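Local coordinates for protein probable dipeptidase (Pseudomonas aeruginosa, PDB 3B40) that probably hydrolyses dipeptides as a metallodipeptidase of the membrane dipeptidase (M19) family, with a TIM-barrel type fold, at residues 11-14 and 15-18; 337-340 and 341-345. The protein carries 11 engineered substitutions. All coordinates share one frame; numbering follows the deposited sequence.

Contact 1. Residues 11-14 and 15-18; sequences VMQH and AEEL. Engineered in segment 11-14: Gln13 (natural residue Lys). With CA (calcium ion), chain E; CD (cadmium ion), chain B.
Gln13 and Glu17 sit one turn apart on the N-terminal helix 9-19, joined through their backbones and through a water. This is a short alpha-helix packed against helices 375-385 and 389-409, and it carries ligands of two metal ions. Four successive i to i+4 bonds run through it. The straightest goes from Glu17 N to Gln13 O, 2.9 Å long with an N-H...O angle of 169°.

Glu17 can be followed outward from the backbone. Its CB rests on Gln13 O at 3.5 Å, and CG stays close to the same carbonyl oxygen. The chain then bends at chi2 (-62°), which carries the carboxylate off the helix. There OE1 and OE2 both bind the cadmium ion, OE2 at 2.3 Å, so the ion is chelated by the two oxygens of one carboxylate. Glu20, three residues on and just past the end of the helix, also binds this cadmium. OE2 has a second partner: water 1 donates to it and to Gln13 OE1, the latter at 2.8 Å. Gln13 is an engineered residue (Lys in the natural protein), so this bridge belongs to the construct.

The amide of Gln13 also meets Glu16. Gln13 NE2 lies 3.3 Å from Glu16 OE1, but the angle is too poor for a hydrogen bond. The amide and carboxylate planes are nearly perpendicular.

His14 leaves another side of the helix. Its CG is anti to the backbone N (chi1 -175°), and the ring reaches out beside Ile383 of helix 375-385. Asp389 shares its calcium ion. The ion is held by His14 NE2 at 2.4 Å, and water 2, also bound to calcium, lies at the ring edge in the plane of the imidazole.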
ATOM      1  N   VAL A  11       7.704  25.751  13.386  1.00 22.44           N
ATOM      2  CA  VAL A  11       6.903  24.561  13.029  1.00 22.12           C
ATOM      3  C   VAL A  11       7.809  23.326  12.863  1.00 20.35           C
ATOM      4  O   VAL A  11       7.492  22.285  13.430  1.00 19.83           O
ATOM      5  CB  VAL A  11       5.984  24.818  11.782  1.00 21.86           C
ATOM      6  CG1 VAL A  11       5.220  23.548  11.359  1.00 23.04           C
ATOM      7  CG2 VAL A  11       4.971  25.905  12.106  1.00 22.37           C
ATOM      8  N   MET A  12       8.930  23.462  12.138  1.00 19.85           N
ATOM      9  CA  MET A  12       9.919  22.378  11.935  0.50 20.59           C
ATOM     10  C   MET A  12      10.446  21.860  13.266  1.00 19.60           C
ATOM     11  O   MET A  12      10.591  20.655  13.464  1.00 19.86           O
ATOM     12  CB  MET A  12      11.119  22.850  11.080  0.50 20.68           C
ATOM     13  CG  MET A  12      10.808  23.305   9.628  0.50 21.43           C
ATOM     14  SD  MET A  12      12.210  24.112   8.750  0.50 23.69           S
ATOM     15  CE  MET A  12      13.405  22.785   8.715  0.50 22.80           C
ATOM     16  N   GLN A  13      10.748  22.797  14.171  1.00 19.23           N
ATOM     17  CA  GLN A  13      11.239  22.475  15.530  1.00 19.31           C
ATOM     18  C   GLN A  13      10.187  21.732  16.328  1.00 17.96           C
ATOM     19  O   GLN A  13      10.471  20.768  17.015  1.00 17.06           O
ATOM     20  CB  GLN A  13      11.599  23.766  16.302  1.00 19.22           C
ATOM     21  CG  GLN A  13      12.934  24.399  15.894  1.00 23.07           C
ATOM     22  CD  GLN A  13      14.090  23.429  15.979  1.00 28.73           C
ATOM     23  OE1 GLN A  13      14.282  22.763  17.015  1.00 28.74           O
ATOM     24  NE2 GLN A  13      14.861  23.311  14.877  1.00 28.30           N
ATOM     25  N   HIS A  14       8.961  22.211  16.248  1.00 16.92           N
ATOM     26  CA  HIS A  14       7.843  21.520  16.863  1.00 16.88           C
ATOM     27  C   HIS A  14       7.705  20.089  16.312  1.00 15.74           C
ATOM     28  O   HIS A  14       7.513  19.164  17.082  1.00 16.02           O
ATOM     29  CB  HIS A  14       6.592  22.341  16.626  1.00 17.85           C
ATOM     30  CG  HIS A  14       5.371  21.817  17.297  1.00 19.02           C
ATOM     31  ND1 HIS A  14       4.113  22.287  16.989  1.00 19.05           N
ATOM     32  CD2 HIS A  14       5.196  20.849  18.229  1.00 22.07           C
ATOM     33  CE1 HIS A  14       3.214  21.644  17.713  1.00 22.39           C
ATOM     34  NE2 HIS A  14       3.842  20.770  18.479  1.00 23.56           N
ATOM     35  N   ALA A  15       7.826  19.909  14.999  1.00 15.70           N
ATOM     36  CA  ALA A  15       7.732  18.582  14.372  1.00 15.17           C
ATOM     37  C   ALA A  15       8.853  17.688  14.925  1.00 15.51           C
ATOM     38  O   ALA A  15       8.613  16.542  15.303  1.00 15.14           O
ATOM     39  CB  ALA A  15       7.856  18.703  12.852  1.00 15.05           C
ATOM     40  N   GLU A  16      10.073  18.221  14.984  1.00 16.33           N
ATOM     41  CA  GLU A  16      11.229  17.435  15.486  1.00 17.99           C
ATOM     42  C   GLU A  16      11.069  17.057  16.955  1.00 17.27           C
ATOM     43  O   GLU A  16      11.251  15.898  17.325  1.00 17.45           O
ATOM     44  CB  GLU A  16      12.557  18.162  15.207  1.00 18.84           C
ATOM     45  CG  GLU A  16      12.820  18.307  13.705  1.00 23.42           C
ATOM     46  CD  GLU A  16      13.861  19.354  13.381  1.00 31.47           C
ATOM     47  OE1 GLU A  16      14.358  20.048  14.314  1.00 35.32           O
ATOM     48  OE2 GLU A  16      14.184  19.471  12.183  1.00 33.63           O
ATOM     49  N   GLU A  17      10.649  18.009  17.781  1.00 17.46           N
ATOM     50  CA  GLU A  17      10.413  17.714  19.200  1.00 17.01           C
ATOM     51  C   GLU A  17       9.405  16.596  19.392  1.00 17.89           C
ATOM     52  O   GLU A  17       9.585  15.712  20.257  1.00 18.83           O
ATOM     53  CB  GLU A  17       9.982  18.983  19.963  1.00 16.75           C
ATOM     54  CG  GLU A  17      11.117  19.958  20.207  1.00 16.47           C
ATOM     55  CD  GLU A  17      12.241  19.357  21.093  1.00 17.17           C
ATOM     56  OE1 GLU A  17      11.948  18.579  22.036  1.00 16.95           O
ATOM     57  OE2 GLU A  17      13.430  19.645  20.840  1.00 16.40           O
ATOM     58  N   LEU A  18       8.350  16.603  18.575  1.00 17.27           N
ATOM     59  CA  LEU A  18       7.287  15.593  18.695  1.00 16.71           C
ATOM     60  C   LEU A  18       7.810  14.192  18.295  1.00 15.80           C
ATOM     61  O   LEU A  18       7.542  13.180  18.979  1.00 14.73           O
ATOM     62  CB  LEU A  18       6.029  16.041  17.901  1.00 17.23           C
ATOM     63  CG  LEU A  18       4.715  15.235  17.970  1.00 18.03           C
ATOM     64  CD1 LEU A  18       4.054  15.245  19.386  1.00 16.86           C
ATOM     65  CD2 LEU A  18       3.742  15.698  16.881  1.00 16.87           C
TER
HETATM   66 CA    CA E 450       3.605  19.700  20.618  1.00 37.16          CA
HETATM   67 CD    CD B   1      14.304  18.034  22.298  1.00 17.78          CD
HETATM   68  O   HOH W   1      14.789  20.401  18.341  1.00 41.32           O
HETATM   69  O   HOH W   2       5.688  18.480  20.831  1.00 25.74           O

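Contact 2. Residues 337-340 and 341-345; sequences ELVD and AIDYT
Val339 and Asp343 are joined by the shortest of four i to i+4 backbone bonds in this piece of helix 335-349. Asp343 N donates to Val339 O at 2.7 Å. The others link Ala341 to Glu337, Ile342 to Leu338 and Tyr344 to Asp340. A side chain adds to the ladder one turn on: Thr345 OG1 donates to Ala341 O at 2.8 Å. That oxygen also accepts from Thr345 N, and the two donors come from opposite faces of its carbonyl plane.

Apolar contacts are looser. Ile342 CG1 is anti to its own carbonyl carbon (chi1 -64°), which turns it back along the helix. CD1 then lies 4.3 Å from Val339 CG2 and 4.4 Å from Leu338 CG. The helix is amphipathic and packs on the parallel barrel sheet: Leu338, Ala341 and Thr345 touch Val264 of strand 261-265, while Val339 meets helix 375-385.

Asp340 OD1 and Asp343 OD2 are 4.8 Å apart, and both form salt bridges with Arg385 NH1, which probably offsets their repulsion. Asp340 OD2 pairs with Lys336, and Asp343 OD1 accepts a hydrogen bond from Tyr387 OH.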
ATOM      1  N   GLU A 337      -1.692  18.207  -1.015  1.00 16.79           N
ATOM      2  CA  GLU A 337      -2.648  17.177  -1.463  1.00 16.50           C
ATOM      3  C   GLU A 337      -2.731  15.981  -0.520  1.00 16.33           C
ATOM      4  O   GLU A 337      -3.815  15.489  -0.217  1.00 16.58           O
ATOM      5  CB  GLU A 337      -2.272  16.710  -2.862  1.00 17.11           C
ATOM      6  CG  GLU A 337      -2.603  17.746  -3.947  1.00 19.27           C
ATOM      7  CD  GLU A 337      -1.494  18.733  -4.249  1.00 23.07           C
ATOM      8  OE1 GLU A 337      -0.457  18.754  -3.555  1.00 24.73           O
ATOM      9  OE2 GLU A 337      -1.668  19.499  -5.229  1.00 28.55           O
ATOM     10  N   LEU A 338      -1.579  15.522  -0.045  1.00 15.57           N
ATOM     11  CA  LEU A 338      -1.581  14.447   0.906  1.00 15.15           C
ATOM     12  C   LEU A 338      -2.427  14.809   2.128  1.00 14.86           C
ATOM     13  O   LEU A 338      -3.231  13.999   2.583  1.00 15.13           O
ATOM     14  CB  LEU A 338      -0.149  14.072   1.332  1.00 14.12           C
ATOM     15  CG  LEU A 338      -0.133  12.949   2.371  1.00 14.39           C
ATOM     16  CD1 LEU A 338      -0.913  11.688   1.940  1.00 12.91           C
ATOM     17  CD2 LEU A 338       1.300  12.610   2.802  1.00 14.85           C
ATOM     18  N   VAL A 339      -2.246  16.004   2.666  1.00 14.31           N
ATOM     19  CA  VAL A 339      -3.010  16.370   3.875  1.00 14.21           C
ATOM     20  C   VAL A 339      -4.476  16.757   3.582  1.00 13.28           C
ATOM     21  O   VAL A 339      -5.353  16.570   4.430  1.00 12.90           O
ATOM     22  CB  VAL A 339      -2.250  17.401   4.727  1.00 14.80           C
ATOM     23  CG1 VAL A 339      -3.097  17.894   5.934  1.00 13.45           C
ATOM     24  CG2 VAL A 339      -0.965  16.740   5.223  1.00 14.67           C
ATOM     25  N   ASP A 340      -4.742  17.302   2.398  1.00 13.19           N
ATOM     26  CA  ASP A 340      -6.150  17.446   1.929  1.00 12.71           C
ATOM     27  C   ASP A 340      -6.856  16.090   2.029  1.00 13.89           C
ATOM     28  O   ASP A 340      -7.977  15.991   2.545  1.00 14.13           O
ATOM     29  CB  ASP A 340      -6.168  17.874   0.484  1.00 12.10           C
ATOM     30  CG  ASP A 340      -5.846  19.338   0.282  1.00 13.38           C
ATOM     31  OD1 ASP A 340      -5.768  20.127   1.256  1.00 12.12           O
ATOM     32  OD2 ASP A 340      -5.678  19.704  -0.899  1.00 16.14           O
ATOM     33  N   ALA A 341      -6.182  15.042   1.537  1.00 13.62           N
ATOM     34  CA  ALA A 341      -6.722  13.686   1.588  1.00 13.62           C
ATOM     35  C   ALA A 341      -6.903  13.238   3.032  1.00 14.07           C
ATOM     36  O   ALA A 341      -7.943  12.666   3.389  1.00 15.56           O
ATOM     37  CB  ALA A 341      -5.842  12.733   0.818  1.00 12.86           C
ATOM     38  N   ILE A 342      -5.919  13.509   3.888  1.00 13.71           N
ATOM     39  CA  ILE A 342      -6.080  13.207   5.317  1.00 13.41           C
ATOM     40  C   ILE A 342      -7.291  13.956   5.912  1.00 14.15           C
ATOM     41  O   ILE A 342      -8.116  13.352   6.599  1.00 13.99           O
ATOM     42  CB  ILE A 342      -4.773  13.502   6.118  1.00 13.56           C
ATOM     43  CG1 ILE A 342      -3.636  12.557   5.616  1.00 11.27           C
ATOM     44  CG2 ILE A 342      -5.022  13.385   7.625  1.00 12.54           C
ATOM     45  CD1 ILE A 342      -2.255  12.786   6.249  1.00 12.73           C
ATOM     46  N   ASP A 343      -7.378  15.255   5.625  1.00 14.25           N
ATOM     47  CA  ASP A 343      -8.437  16.134   6.089  1.00 14.84           C
ATOM     48  C   ASP A 343      -9.799  15.558   5.688  1.00 14.82           C
ATOM     49  O   ASP A 343     -10.692  15.464   6.509  1.00 16.14           O
ATOM     50  CB  ASP A 343      -8.290  17.552   5.469  1.00 14.92           C
ATOM     51  CG  ASP A 343      -7.256  18.440   6.180  1.00 16.83           C
ATOM     52  OD1 ASP A 343      -6.561  18.010   7.120  1.00 19.05           O
ATOM     53  OD2 ASP A 343      -7.143  19.613   5.785  1.00 19.58           O
ATOM     54  N   TYR A 344      -9.944  15.188   4.422  1.00 14.94           N
ATOM     55  CA  TYR A 344     -11.199  14.630   3.894  1.00 14.23           C
ATOM     56  C   TYR A 344     -11.607  13.342   4.587  1.00 14.35           C
ATOM     57  O   TYR A 344     -12.779  13.142   4.893  1.00 14.96           O
ATOM     58  CB  TYR A 344     -11.098  14.395   2.382  1.00 14.22           C
ATOM     59  CG  TYR A 344     -12.410  13.938   1.778  1.00 13.00           C
ATOM     60  CD1 TYR A 344     -13.365  14.864   1.352  1.00 11.71           C
ATOM     61  CD2 TYR A 344     -12.707  12.583   1.660  1.00 14.04           C
ATOM     62  CE1 TYR A 344     -14.577  14.444   0.811  1.00 12.71           C
ATOM     63  CE2 TYR A 344     -13.914  12.140   1.144  1.00 12.68           C
ATOM     64  CZ  TYR A 344     -14.860  13.082   0.725  1.00 13.63           C
ATOM     65  OH  TYR A 344     -16.043  12.659   0.180  1.00 11.84           O
ATOM     66  N   THR A 345     -10.639  12.454   4.793  1.00 14.08           N
ATOM     67  CA  THR A 345     -10.896  11.146   5.350  1.00 13.30           C
ATOM     68  C   THR A 345     -11.321  11.301   6.806  1.00 14.07           C
ATOM     69  O   THR A 345     -12.274  10.649   7.250  1.00 14.00           O
ATOM     70  CB  THR A 345      -9.664  10.190   5.152  1.00 13.97           C
ATOM     71  OG1 THR A 345      -9.257  10.239   3.791  1.00  9.85           O
ATOM     72  CG2 THR A 345     -10.022   8.732   5.455  1.00 15.56           C
TER

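In the fold
Contact 1 and contact 2 are turns of two separate helices, 9-19 near the start of the chain and 335-349 far along it. Their centres are 21 Å apart and their nearest atoms about 11 Å, so they do not touch. Helix 375-385 relates them: Val11 and His14 of contact 1 pack on Ile383, while Val339 of contact 2 packs on Leu382 and Arg385. Contact 1 is the more peripheral, about 27 Å from the centre of the chain against about 16 Å for contact 2. One calcium and one cadmium ion lie at contact 1; another calcium is bound by Asp89 and His93. Contact 2 instead touches strand 261-265 of the barrel sheet.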